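PDB 3M1R: formimidoylglutamase from Bacillus subtilis, which catalyses the manganese-dependent hydrolysis of N-formimidoyl-L-glutamate to L-glutamate and formamide, a step in histidine degradation. Local coordinates for residues D[23-28]-D[85-90]; D[48-53]-D[127-132]; D[113-118]-D[138-143]; D[149-154]-D[184-189]; D[286-291]-D[307-312]. One frame throughout, in Å; residues are numbered along the deposited sequence.

Contact 1: residues D[23-28]-D[85-90]; sequences TKMSDL and ELLYDL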
# COMPACT_ATOMS: atom_id res chain seq x y z
N THR D 23 4.95 27.75 18.25
CA THR D 23 4.63 26.96 19.43
C THR D 23 3.66 25.87 19.04
O THR D 23 2.50 26.15 18.74
CB THR D 23 3.96 27.77 20.54
OG1 THR D 23 4.87 28.77 21.02
CG2 THR D 23 3.60 26.83 21.68
N LYS D 24 4.15 24.63 19.05
CA LYS D 24 3.34 23.46 18.73
C LYS D 24 2.99 22.75 20.02
O LYS D 24 3.59 23.04 21.06
CB LYS D 24 4.12 22.53 17.80
CG LYS D 24 4.44 23.19 16.47
CD LYS D 24 5.14 22.25 15.52
CE LYS D 24 6.45 21.73 16.12
NZ LYS D 24 7.08 20.67 15.27
N MSE D 25 2.04 21.82 19.97
CA MSE D 25 1.62 21.14 21.17
C MSE D 25 2.80 20.43 21.82
O MSE D 25 2.87 20.29 23.04
CB MSE D 25 0.47 20.16 20.88
CG MSE D 25 -0.85 20.87 20.60
SE MSE D 25 -1.50 21.96 22.12
CE MSE D 25 -2.04 20.50 23.30
N SER D 26 3.74 19.99 20.99
CA SER D 26 4.94 19.33 21.52
C SER D 26 5.73 20.21 22.49
O SER D 26 6.46 19.71 23.33
CB SER D 26 5.85 18.90 20.39
OG SER D 26 5.96 19.94 19.45
N ASP D 27 5.59 21.53 22.36
CA ASP D 27 6.31 22.45 23.22
C ASP D 27 5.59 22.61 24.54
O ASP D 27 6.13 23.18 25.48
CB ASP D 27 6.48 23.82 22.53
CG ASP D 27 7.21 23.72 21.21
OD1 ASP D 27 8.27 23.05 21.15
OD2 ASP D 27 6.74 24.31 20.21
N LEU D 28 4.36 22.10 24.63
CA LEU D 28 3.50 22.36 25.80
C LEU D 28 3.08 21.11 26.56
O LEU D 28 2.47 21.19 27.61
CB LEU D 28 2.25 23.12 25.37
CG LEU D 28 2.45 24.53 24.84
CD1 LEU D 28 1.24 24.95 24.08
CD2 LEU D 28 2.69 25.47 26.01
N GLU D 85 -0.72 27.11 30.30
CA GLU D 85 0.50 26.70 31.00
C GLU D 85 1.18 25.51 30.33
O GLU D 85 2.03 25.68 29.46
CB GLU D 85 0.19 26.39 32.47
CG GLU D 85 -1.14 25.67 32.70
CD GLU D 85 -2.17 26.56 33.39
OE1 GLU D 85 -3.23 26.04 33.82
OE2 GLU D 85 -1.92 27.78 33.50
N LEU D 86 0.81 24.31 30.75
CA LEU D 86 1.30 23.10 30.10
C LEU D 86 0.22 22.04 30.23
O LEU D 86 -0.69 22.17 31.04
CB LEU D 86 2.61 22.63 30.73
CG LEU D 86 2.62 22.27 32.21
CD1 LEU D 86 1.78 21.05 32.48
CD2 LEU D 86 4.04 22.05 32.73
N LEU D 87 0.34 21.00 29.42
CA LEU D 87 -0.63 19.91 29.42
C LEU D 87 0.10 18.63 29.77
O LEU D 87 1.01 18.23 29.05
CB LEU D 87 -1.24 19.79 28.04
CG LEU D 87 -2.40 18.85 27.81
CD1 LEU D 87 -3.65 19.37 28.51
CD2 LEU D 87 -2.63 18.71 26.31
N TYR D 88 -0.28 17.99 30.86
CA TYR D 88 0.37 16.73 31.24
C TYR D 88 -0.08 15.55 30.39
O TYR D 88 -1.22 15.46 29.95
CB TYR D 88 0.19 16.40 32.73
CG TYR D 88 1.02 17.27 33.65
CD1 TYR D 88 2.41 17.20 33.64
CD2 TYR D 88 0.41 18.15 34.53
CE1 TYR D 88 3.16 17.99 34.48
CE2 TYR D 88 1.16 18.95 35.38
CZ TYR D 88 2.53 18.87 35.35
OH TYR D 88 3.27 19.67 36.19
N ASP D 89 0.86 14.65 30.14
CA ASP D 89 0.55 13.35 29.58
C ASP D 89 0.75 12.38 30.73
O ASP D 89 1.88 12.11 31.14
CB ASP D 89 1.50 13.03 28.43
CG ASP D 89 1.08 11.80 27.66
OD1 ASP D 89 0.34 10.95 28.21
OD2 ASP D 89 1.50 11.69 26.48
N LEU D 90 -0.35 11.86 31.25
CA LEU D 90 -0.30 11.02 32.44
C LEU D 90 0.35 9.66 32.17
O LEU D 90 0.85 9.01 33.09
CB LEU D 90 -1.70 10.84 33.03
CG LEU D 90 -2.46 12.14 33.28
CD1 LEU D 90 -3.67 11.85 34.16
CD2 LEU D 90 -1.55 13.18 33.91
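Met25, present as selenomethionine, lays its terminal methyl against Leu87, CE to CD2 at 3.6 Å. The two side chains cross obliquely. The selenomethionine chain bends twice beyond CG, and the last turn (chi3 -73°) carries CE toward the leucine although the side chain does not start out in that direction. Leu87 has CB directed at the 23-28 segment; its CG is anti to the backbone N, and CD2 is the branch that meets the methyl. Beside this pair runs the one hydrogen bond between the segments: Leu87 N donates to Leu28 O at 2.8 Å, almost straight at 170°. The same carbonyl lies 3.3 Å from Leu86 CA. Further back, Leu28 CD2 rests 3.5 Å from Glu85 O, extending the contact toward the more exposed end. Leu86 turns its own end away and places CD1 over the centre of the Tyr88 ring. The turn of 23-28 is held by its own bonds, Leu28 N to Met25 O and Asp27 N to Lys24 O, with Asp27 OD2 accepting from Lys24 N. The Leu28 bond opens the parallel pairing of strand 29-31, outermost in this chain, with strand 87-93, which continues between Leu87 and Ala30. Leu87 also packs on Pro40 and Leu42 of strand 39-45, while Met25 reaches Leu310 and Leu313 of helix 300-318.

Contact 2: residues D[48-53]-D[127-132]; sequences SKSSIS and GGDNSI. With CA (calcium ion), chain B.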
# COMPACT_ATOMS: atom_id res chain seq x y z
N SER D 48 -7.78 -2.85 22.38
CA SER D 48 -8.48 -3.11 21.14
C SER D 48 -8.81 -4.58 20.94
O SER D 48 -9.38 -4.95 19.91
CB SER D 48 -7.69 -2.56 19.94
OG SER D 48 -6.39 -3.12 19.88
N LYS D 49 -8.45 -5.42 21.90
CA LYS D 49 -8.71 -6.85 21.74
C LYS D 49 -10.15 -7.23 22.06
O LYS D 49 -10.60 -8.34 21.77
CB LYS D 49 -7.71 -7.70 22.54
CG LYS D 49 -6.46 -8.04 21.74
CD LYS D 49 -5.35 -8.60 22.61
CE LYS D 49 -4.06 -8.73 21.81
NZ LYS D 49 -2.88 -9.06 22.65
N SER D 50 -10.89 -6.28 22.64
CA SER D 50 -12.31 -6.47 22.94
C SER D 50 -13.16 -6.29 21.68
O SER D 50 -14.32 -6.72 21.64
CB SER D 50 -12.76 -5.49 24.02
OG SER D 50 -12.13 -4.24 23.84
N SER D 51 -12.57 -5.67 20.67
CA SER D 51 -13.25 -5.45 19.40
C SER D 51 -13.78 -6.73 18.77
O SER D 51 -13.07 -7.74 18.67
CB SER D 51 -12.33 -4.72 18.40
OG SER D 51 -12.01 -3.41 18.84
N ILE D 52 -15.04 -6.68 18.37
CA ILE D 52 -15.65 -7.69 17.52
C ILE D 52 -14.75 -7.87 16.29
O ILE D 52 -14.19 -8.94 16.07
CB ILE D 52 -17.09 -7.26 17.13
CG1 ILE D 52 -17.97 -7.20 18.38
CG2 ILE D 52 -17.66 -8.20 16.08
CD1 ILE D 52 -19.21 -6.31 18.27
N SER D 53 -14.61 -6.79 15.52
CA SER D 53 -13.70 -6.75 14.37
C SER D 53 -12.27 -6.99 14.81
O SER D 53 -11.94 -6.86 16.00
CB SER D 53 -13.76 -5.38 13.69
OG SER D 53 -15.06 -5.07 13.20
N GLY D 127 -8.56 6.52 23.27
CA GLY D 127 -8.75 5.09 23.03
C GLY D 127 -7.79 4.61 21.94
O GLY D 127 -7.12 5.43 21.30
N GLY D 128 -7.74 3.30 21.71
CA GLY D 128 -8.61 2.35 22.37
C GLY D 128 -9.92 2.18 21.63
O GLY D 128 -10.35 3.07 20.90
N ASP D 129 -10.57 1.04 21.82
CA ASP D 129 -11.80 0.76 21.10
C ASP D 129 -13.02 1.19 21.92
O ASP D 129 -12.87 1.71 23.02
CB ASP D 129 -11.88 -0.72 20.70
CG ASP D 129 -12.03 -1.63 21.90
OD1 ASP D 129 -12.52 -1.17 22.95
OD2 ASP D 129 -11.65 -2.82 21.77
N ASN D 130 -14.21 0.97 21.39
CA ASN D 130 -15.40 1.51 22.02
C ASN D 130 -15.69 0.92 23.40
O ASN D 130 -16.37 1.54 24.22
CB ASN D 130 -16.63 1.41 21.11
CG ASN D 130 -17.55 2.63 21.23
OD1 ASN D 130 -18.27 2.98 20.29
ND2 ASN D 130 -17.50 3.31 22.40
N SER D 131 -15.15 -0.27 23.66
CA SER D 131 -15.48 -0.97 24.90
C SER D 131 -15.01 -0.23 26.16
O SER D 131 -15.52 -0.47 27.23
CB SER D 131 -14.89 -2.38 24.90
OG SER D 131 -13.50 -2.32 25.15
N ILE D 132 -14.03 0.68 26.02
CA ILE D 132 -13.46 1.36 27.18
C ILE D 132 -14.45 2.32 27.83
O ILE D 132 -14.26 2.71 28.98
CB ILE D 132 -12.15 2.14 26.86
CG1 ILE D 132 -12.45 3.47 26.14
CG2 ILE D 132 -11.19 1.28 26.02
CD1 ILE D 132 -11.23 4.40 26.03
CA CA B . -19.90 2.50 18.64
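In the metal-binding loop 127-132, the Gly-Gly-Asp-Asn-Ser counterpart of the Gly-Gly-Asp-His-Ser signature of arginases, Asp129 is gripped by Ser50 and Ser51. A type I turn from Ser48 to Ser51 presents both hydroxyls to one oxygen. Ser50 OG donates to the syn lone pair of Asp129 OD2 at 2.6 Å, and Ser51 OG reaches the same oxygen on its anti side at 3.0 Å, 28° out of the carboxylate plane. The other oxygen turns back on its own loop. OD1 of Asp129 takes the syn bond of Ser131 OG at 2.7 Å, and Ser131 N meets it from above the plane at 2.9 Å, forming an Asx turn. Four donors fix the rotation of a buried carboxylate, whose CG sits between its backbone N and carbonyl carbon (chi1 68°). An alanine at Asp129 would probably leave Ser131 N and the hydroxyls of Ser50, Ser51 and Ser131 without the carboxylate and weaken the link between 48-53 and 127-132. Next in the chain, Asn130 is a ligand of a calcium ion, with Asp153, Asp157 and Asp245. The geometry is consistent with Asp129 as a second-shell residue positioning the Asn130 loop at the C-terminal end of the arginase-fold sheet.

Contact 3: residues D[113-118]-D[138-143]; sequences ALLSDH and KAIAQT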
# COMPACT_ATOMS: atom_id res chain seq x y z
N ALA D 113 -8.88 6.22 40.96
CA ALA D 113 -7.83 6.75 41.82
C ALA D 113 -7.42 8.15 41.35
O ALA D 113 -7.33 9.08 42.15
CB ALA D 113 -6.63 5.82 41.85
N LEU D 114 -7.19 8.29 40.05
CA LEU D 114 -6.74 9.54 39.45
C LEU D 114 -7.71 10.70 39.67
O LEU D 114 -7.31 11.78 40.09
CB LEU D 114 -6.50 9.35 37.95
CG LEU D 114 -5.08 9.44 37.38
CD1 LEU D 114 -4.02 9.30 38.44
CD2 LEU D 114 -4.88 8.41 36.25
N LEU D 115 -8.99 10.48 39.36
CA LEU D 115 -10.02 11.50 39.55
C LEU D 115 -10.10 11.93 41.01
O LEU D 115 -10.25 13.11 41.32
CB LEU D 115 -11.39 10.98 39.12
CG LEU D 115 -11.97 11.22 37.71
CD1 LEU D 115 -11.09 12.11 36.86
CD2 LEU D 115 -12.28 9.90 37.01
N SER D 116 -10.02 10.96 41.91
CA SER D 116 -10.16 11.22 43.33
C SER D 116 -8.95 11.99 43.83
O SER D 116 -9.09 13.02 44.48
CB SER D 116 -10.33 9.92 44.11
OG SER D 116 -11.44 9.18 43.61
N ASP D 117 -7.76 11.49 43.52
CA ASP D 117 -6.54 12.14 43.97
C ASP D 117 -6.38 13.56 43.42
O ASP D 117 -5.84 14.42 44.11
CB ASP D 117 -5.31 11.30 43.63
CG ASP D 117 -5.20 10.07 44.51
OD1 ASP D 117 -5.97 9.97 45.49
OD2 ASP D 117 -4.35 9.20 44.21
N HIS D 118 -6.85 13.79 42.20
CA HIS D 118 -6.72 15.10 41.55
C HIS D 118 -8.07 15.57 41.02
O HIS D 118 -8.34 15.47 39.82
CB HIS D 118 -5.75 15.03 40.38
CG HIS D 118 -4.42 14.45 40.73
ND1 HIS D 118 -3.36 15.23 41.15
CD2 HIS D 118 -3.97 13.18 40.73
CE1 HIS D 118 -2.32 14.45 41.38
NE2 HIS D 118 -2.66 13.20 41.13
N LYS D 138 -18.03 4.95 34.14
CA LYS D 138 -18.29 4.47 35.49
C LYS D 138 -17.41 5.19 36.52
O LYS D 138 -17.86 5.47 37.63
CB LYS D 138 -18.07 2.97 35.55
CG LYS D 138 -18.27 2.30 36.90
CD LYS D 138 -18.26 0.78 36.71
CE LYS D 138 -17.67 0.03 37.90
NZ LYS D 138 -17.15 -1.31 37.47
N ALA D 139 -16.16 5.46 36.16
CA ALA D 139 -15.25 6.15 37.07
C ALA D 139 -15.70 7.58 37.24
O ALA D 139 -15.73 8.09 38.35
CB ALA D 139 -13.83 6.11 36.53
N ILE D 140 -16.04 8.23 36.14
CA ILE D 140 -16.59 9.58 36.22
C ILE D 140 -17.81 9.56 37.12
O ILE D 140 -17.87 10.28 38.11
CB ILE D 140 -17.02 10.10 34.84
CG1 ILE D 140 -15.81 10.29 33.92
CG2 ILE D 140 -17.79 11.40 34.99
CD1 ILE D 140 -14.77 11.21 34.46
N ALA D 141 -18.78 8.72 36.77
CA ALA D 141 -20.05 8.66 37.50
C ALA D 141 -19.87 8.41 38.99
O ALA D 141 -20.57 8.99 39.82
CB ALA D 141 -20.96 7.62 36.90
N GLN D 142 -18.94 7.53 39.34
CA GLN D 142 -18.81 7.16 40.74
C GLN D 142 -17.75 7.97 41.49
O GLN D 142 -17.42 7.65 42.63
CB GLN D 142 -18.53 5.68 40.88
CG GLN D 142 -19.64 4.80 40.35
CD GLN D 142 -19.27 3.34 40.45
OE1 GLN D 142 -18.13 3.01 40.78
NE2 GLN D 142 -20.22 2.46 40.17
N THR D 143 -17.22 9.00 40.85
CA THR D 143 -16.27 9.88 41.52
C THR D 143 -16.78 11.31 41.48
O THR D 143 -16.46 12.11 42.34
CB THR D 143 -14.88 9.80 40.86
OG1 THR D 143 -14.46 8.44 40.77
CG2 THR D 143 -13.87 10.55 41.69
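A chi1 of -52° sets Thr143 OG1 anti to its carbonyl carbon and CG2 anti to its backbone N, turning the hydroxyl back on the preceding helical turn and the methyl onto Leu115 and Ser116. The contact joins the C-terminal ends of helices 100-117 and 133-141, which flank the parallel sheet of the arginase alpha/beta fold and are linked by strand 121-127. CG2 of Thr143 lies 3.6 Å from Leu115 CB and 3.4 Å from Ser116 OG. That serine hydroxyl is engaged with His112 O, so the methyl merely packs beside it. The threonine hydroxyl bonds to Ala139 O at 2.8 Å, four residues back, and Thr143 N bonds to Ile140 O. An alanine at Thr143 would probably open a gap beside Leu115 and Ser116 and cost Ala139 O its hydroxyl donor. Deeper in, the side chains that meet are apolar. Ile140 has CB directed away from the other helix, but its chi2 of -58° swings CD1 back toward Leu115. Leu115 also packs on Trp121 and Pro123 of the intervening strand. Its methyl CD2 ends among three neighbours: Ile140 CD1 at 3.8 Å, and the CB and carbonyl O of Ala139, each at 4.1 Å.

Contact 4: residues D[149-154]-D[184-189]; sequences VIQFDA and QHLIQL. With CA (calcium ion), chain C; CA (calcium ion), chain B.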
# COMPACT_ATOMS: atom_id res chain seq x y z
N VAL D 149 -24.12 11.85 29.39
CA VAL D 149 -23.18 11.43 28.36
C VAL D 149 -23.65 11.91 27.00
O VAL D 149 -24.79 11.64 26.60
CB VAL D 149 -22.99 9.89 28.31
CG1 VAL D 149 -21.95 9.48 27.23
CG2 VAL D 149 -22.58 9.34 29.67
N ILE D 150 -22.79 12.65 26.32
CA ILE D 150 -23.02 12.97 24.92
C ILE D 150 -22.17 12.01 24.09
O ILE D 150 -20.93 12.11 24.07
CB ILE D 150 -22.69 14.43 24.61
CG1 ILE D 150 -23.67 15.34 25.36
CG2 ILE D 150 -22.76 14.69 23.11
CD1 ILE D 150 -23.26 16.77 25.38
N GLN D 151 -22.85 11.08 23.42
CA GLN D 151 -22.22 10.01 22.65
C GLN D 151 -22.34 10.32 21.16
O GLN D 151 -23.44 10.28 20.60
CB GLN D 151 -22.91 8.67 22.99
CG GLN D 151 -22.52 7.46 22.13
CD GLN D 151 -23.42 6.24 22.38
OE1 GLN D 151 -24.34 6.28 23.21
NE2 GLN D 151 -23.16 5.16 21.66
N PHE D 152 -21.22 10.67 20.52
CA PHE D 152 -21.19 10.82 19.07
C PHE D 152 -20.97 9.42 18.47
O PHE D 152 -19.95 8.78 18.73
CB PHE D 152 -20.08 11.77 18.62
CG PHE D 152 -20.38 13.22 18.90
CD1 PHE D 152 -21.08 13.99 17.99
CD2 PHE D 152 -19.95 13.80 20.08
CE1 PHE D 152 -21.34 15.31 18.25
CE2 PHE D 152 -20.23 15.13 20.35
CZ PHE D 152 -20.91 15.88 19.44
N ASP D 153 -21.94 8.96 17.69
CA ASP D 153 -21.91 7.58 17.23
C ASP D 153 -22.89 7.29 16.10
O ASP D 153 -24.02 7.80 16.10
CB ASP D 153 -22.22 6.63 18.41
CG ASP D 153 -21.44 5.35 18.32
OD1 ASP D 153 -21.39 4.82 17.20
OD2 ASP D 153 -20.88 4.87 19.33
N ALA D 154 -22.45 6.48 15.13
CA ALA D 154 -23.37 5.91 14.16
C ALA D 154 -24.21 4.81 14.80
O ALA D 154 -25.26 4.46 14.27
CB ALA D 154 -22.59 5.32 12.93
N GLN D 184 -32.18 8.59 30.06
CA GLN D 184 -32.59 9.91 29.60
C GLN D 184 -31.50 10.96 29.74
O GLN D 184 -31.68 12.10 29.32
CB GLN D 184 -33.87 10.36 30.29
CG GLN D 184 -33.67 10.82 31.72
CD GLN D 184 -33.95 9.73 32.72
OE1 GLN D 184 -33.81 8.54 32.41
NE2 GLN D 184 -34.36 10.12 33.92
N HIS D 185 -30.37 10.59 30.34
CA HIS D 185 -29.22 11.49 30.45
C HIS D 185 -28.19 11.18 29.38
O HIS D 185 -27.08 11.70 29.43
CB HIS D 185 -28.56 11.36 31.81
CG HIS D 185 -29.50 11.58 32.95
ND1 HIS D 185 -29.30 11.01 34.19
CD2 HIS D 185 -30.65 12.29 33.03
CE1 HIS D 185 -30.29 11.38 34.99
NE2 HIS D 185 -31.12 12.15 34.31
N LEU D 186 -28.56 10.32 28.45
CA LEU D 186 -27.69 9.88 27.37
C LEU D 186 -28.21 10.53 26.11
O LEU D 186 -29.37 10.34 25.75
CB LEU D 186 -27.78 8.36 27.21
CG LEU D 186 -26.57 7.54 26.72
CD1 LEU D 186 -27.02 6.29 25.99
CD2 LEU D 186 -25.65 8.35 25.85
N ILE D 187 -27.36 11.32 25.45
CA ILE D 187 -27.70 11.89 24.16
C ILE D 187 -26.84 11.26 23.05
O ILE D 187 -25.61 11.46 23.00
CB ILE D 187 -27.51 13.42 24.17
CG1 ILE D 187 -28.43 14.05 25.19
CG2 ILE D 187 -27.81 14.01 22.82
CD1 ILE D 187 -28.04 15.43 25.53
N GLN D 188 -27.47 10.47 22.18
CA GLN D 188 -26.76 9.83 21.08
C GLN D 188 -26.90 10.67 19.85
O GLN D 188 -28.02 10.93 19.40
CB GLN D 188 -27.29 8.41 20.82
CG GLN D 188 -27.23 7.49 22.03
CD GLN D 188 -27.58 6.05 21.68
OE1 GLN D 188 -28.56 5.78 20.97
NE2 GLN D 188 -26.79 5.11 22.19
N LEU D 189 -25.78 11.10 19.29
CA LEU D 189 -25.80 12.01 18.15
C LEU D 189 -25.16 11.32 16.95
O LEU D 189 -24.03 10.85 17.04
CB LEU D 189 -25.03 13.31 18.48
CG LEU D 189 -25.56 14.19 19.62
CD1 LEU D 189 -24.52 15.22 20.04
CD2 LEU D 189 -26.86 14.89 19.21
CA CA C . -19.73 3.38 16.33
CA CA B . -19.90 2.50 18.64
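Strands 149-152 and 186-189 run parallel in register, their axes 4.7 Å apart and 17° from aligned, with Val149 beside Leu186 and Phe152 beside Leu189. They are the two strands of a beta-alpha-beta crossover whose helix is 171-178. Five backbone bonds join them, starting from Val149 N to His185 O and ending with Asp153 N to Leu189 O, the last reaching just past the strand. On one face the packing is apolar. Leu189 lays CD1 over the face of the Phe152 ring, 4.0 Å from its centroid, in a CH-pi contact. The same methyl touches Ile150 CG2 at 3.6 Å. Helices 222-234 and 267-278 pack against this face. The other face turns from apolar to polar: Leu186 CD2 packs 3.9 Å from Val149 CB, and beyond it Gln151 and Gln188 lie side by side with amide planes 77° apart. Gln188 NE2 donates to Gln151 OE1 at 2.9 Å from above the carbonyl plane, while Gln188 OE1 accepts from His156 ND1. With CG anti to the backbone N and an extended chain, Gln151 reaches on to the metal site, where its NE2 makes a long bond of 3.3 Å to Asp153 OD2. Asp153 bridges two calcium ions, OD1 binding one at 2.4 Å and OD2 the other at 2.7 Å.

Contact 5: residues D[286-291]-D[307-312]; sequences IEIVEV and HVLLHA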
# COMPACT_ATOMS: atom_id res chain seq x y z
N ILE D 286 -13.49 14.05 28.10
CA ILE D 286 -13.77 13.67 26.74
C ILE D 286 -12.91 12.46 26.40
O ILE D 286 -11.75 12.34 26.85
CB ILE D 286 -13.56 14.84 25.75
CG1 ILE D 286 -13.95 14.43 24.33
CG2 ILE D 286 -12.11 15.34 25.79
CD1 ILE D 286 -13.84 15.56 23.31
N GLU D 287 -13.48 11.54 25.64
CA GLU D 287 -12.74 10.38 25.16
C GLU D 287 -12.94 10.26 23.66
O GLU D 287 -13.97 10.63 23.12
CB GLU D 287 -13.21 9.11 25.86
CG GLU D 287 -14.62 8.72 25.49
CD GLU D 287 -15.14 7.53 26.29
OE1 GLU D 287 -14.44 7.08 27.22
OE2 GLU D 287 -16.25 7.06 25.99
N ILE D 288 -11.92 9.75 22.99
CA ILE D 288 -12.02 9.47 21.57
C ILE D 288 -11.77 7.99 21.34
O ILE D 288 -10.76 7.45 21.80
CB ILE D 288 -11.01 10.29 20.80
CG1 ILE D 288 -11.29 11.78 21.05
CG2 ILE D 288 -11.05 9.94 19.30
CD1 ILE D 288 -10.23 12.66 20.47
N VAL D 289 -12.71 7.34 20.67
CA VAL D 289 -12.58 5.92 20.42
C VAL D 289 -12.72 5.59 18.94
O VAL D 289 -13.16 6.42 18.13
CB VAL D 289 -13.61 5.08 21.23
CG1 VAL D 289 -13.33 5.18 22.71
CG2 VAL D 289 -15.04 5.52 20.91
N GLU D 290 -12.29 4.38 18.62
CA GLU D 290 -12.52 3.74 17.33
C GLU D 290 -11.66 4.27 16.19
O GLU D 290 -11.95 4.04 15.02
CB GLU D 290 -14.01 3.69 16.99
CG GLU D 290 -14.81 2.77 17.93
CD GLU D 290 -14.47 1.26 17.78
OE1 GLU D 290 -14.20 0.57 18.80
OE2 GLU D 290 -14.48 0.74 16.65
N VAL D 291 -10.56 4.94 16.53
CA VAL D 291 -9.55 5.22 15.52
C VAL D 291 -8.65 4.01 15.31
O VAL D 291 -8.09 3.46 16.26
CB VAL D 291 -8.71 6.44 15.92
CG1 VAL D 291 -7.56 6.66 14.93
CG2 VAL D 291 -9.60 7.66 16.02
N HIS D 307 -7.51 17.06 16.10
CA HIS D 307 -8.24 18.32 15.99
C HIS D 307 -9.47 18.36 16.90
O HIS D 307 -9.85 19.42 17.38
CB HIS D 307 -8.60 18.63 14.54
CG HIS D 307 -7.50 19.34 13.80
ND1 HIS D 307 -6.30 18.74 13.49
CD2 HIS D 307 -7.42 20.61 13.33
CE1 HIS D 307 -5.52 19.61 12.85
NE2 HIS D 307 -6.18 20.74 12.74
N VAL D 308 -10.09 17.21 17.13
CA VAL D 308 -11.14 17.14 18.14
C VAL D 308 -10.58 17.56 19.51
O VAL D 308 -11.25 18.22 20.29
CB VAL D 308 -11.74 15.72 18.26
CG1 VAL D 308 -12.69 15.65 19.41
CG2 VAL D 308 -12.42 15.30 16.95
N LEU D 309 -9.35 17.14 19.80
CA LEU D 309 -8.68 17.50 21.05
C LEU D 309 -8.43 19.01 21.11
O LEU D 309 -8.77 19.67 22.10
CB LEU D 309 -7.37 16.74 21.18
CG LEU D 309 -7.37 15.53 22.12
CD1 LEU D 309 -8.79 15.11 22.48
CD2 LEU D 309 -6.57 14.35 21.56
N LEU D 310 -7.86 19.55 20.04
CA LEU D 310 -7.62 20.99 19.93
C LEU D 310 -8.90 21.80 20.12
O LEU D 310 -8.88 22.78 20.84
CB LEU D 310 -6.94 21.33 18.61
CG LEU D 310 -5.51 20.80 18.54
CD1 LEU D 310 -4.94 20.92 17.13
CD2 LEU D 310 -4.61 21.53 19.53
N HIS D 311 -10.01 21.37 19.51
CA HIS D 311 -11.25 22.13 19.58
C HIS D 311 -11.95 21.99 20.93
O HIS D 311 -12.61 22.90 21.39
CB HIS D 311 -12.19 21.80 18.42
CG HIS D 311 -11.78 22.42 17.12
ND1 HIS D 311 -12.41 23.53 16.59
CD2 HIS D 311 -10.80 22.09 16.24
CE1 HIS D 311 -11.83 23.86 15.45
NE2 HIS D 311 -10.86 23.00 15.21
N ALA D 312 -11.78 20.85 21.58
CA ALA D 312 -12.27 20.71 22.93
C ALA D 312 -11.48 21.62 23.87
O ALA D 312 -12.06 22.30 24.71
CB ALA D 312 -12.18 19.24 23.40
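Apolar contact alone joins Ile286 and Ile288 to Val308, Leu309 and Ala312. Both isoleucines project from the same side of strand 286-289 toward helix 307-312, and each does its touching with CD1. Ile286 is fully extended, CG1 anti to the backbone N and chi2 177°, and its tip rests 4.0 Å from Ala312 CB and 4.1 Å from Val308 CG1. Ile288 and Val308 point in opposing directions as they pass, CD1 to CG1 at 4.0 Å. The tightest pair is Ile288 CD1 with Leu309 CD1 at 3.5 Å, but the modelled Leu309 torsions are unusual and the exact closeness is doubtful. Leu309 also packs on Ile64 of helix 60-69. Polar groups bond in other directions: the strand's backbone pairs with strands 121-127 and 239-245, and Glu287, pointing away from the helix, bonds to Ser133, Thr136 and Ser243. The helix keeps its own bonds, such as Ala312 N to Val308 O. His311, on the helix, meets Phe194 of a neighbouring subunit edge to face. The strand and helix run nearly antiparallel, at 168°, with axes 10.0 Å apart, as expected when a helix returns across a parallel sheet. With no hydrogen bond between the segments, this central strand and helix 300-318 are joined by the close fit of a few buried methyls.

From the N terminus, contact 1 closes the loop from 28 to 85 and ties the loop before strand 29-31 to the start of strand 87-93. Contact 2 crosses it, its first segment lying within that loop and its second beyond it. Contact 3 in turn crosses contact 2 and joins two successive helices. Contacts 4 and 5 follow in series, one closing a crossover and the other packing strand 283-289 against helix 300-318. Contacts 2 and 4 meet at a shared calcium ion, while Glu290 and Ile288 of contact 5 bond to the backbone of 127-132. Leu90 and Leu114 link contacts 1 and 3, and Met25 and Leu310 link contacts 1 and 5.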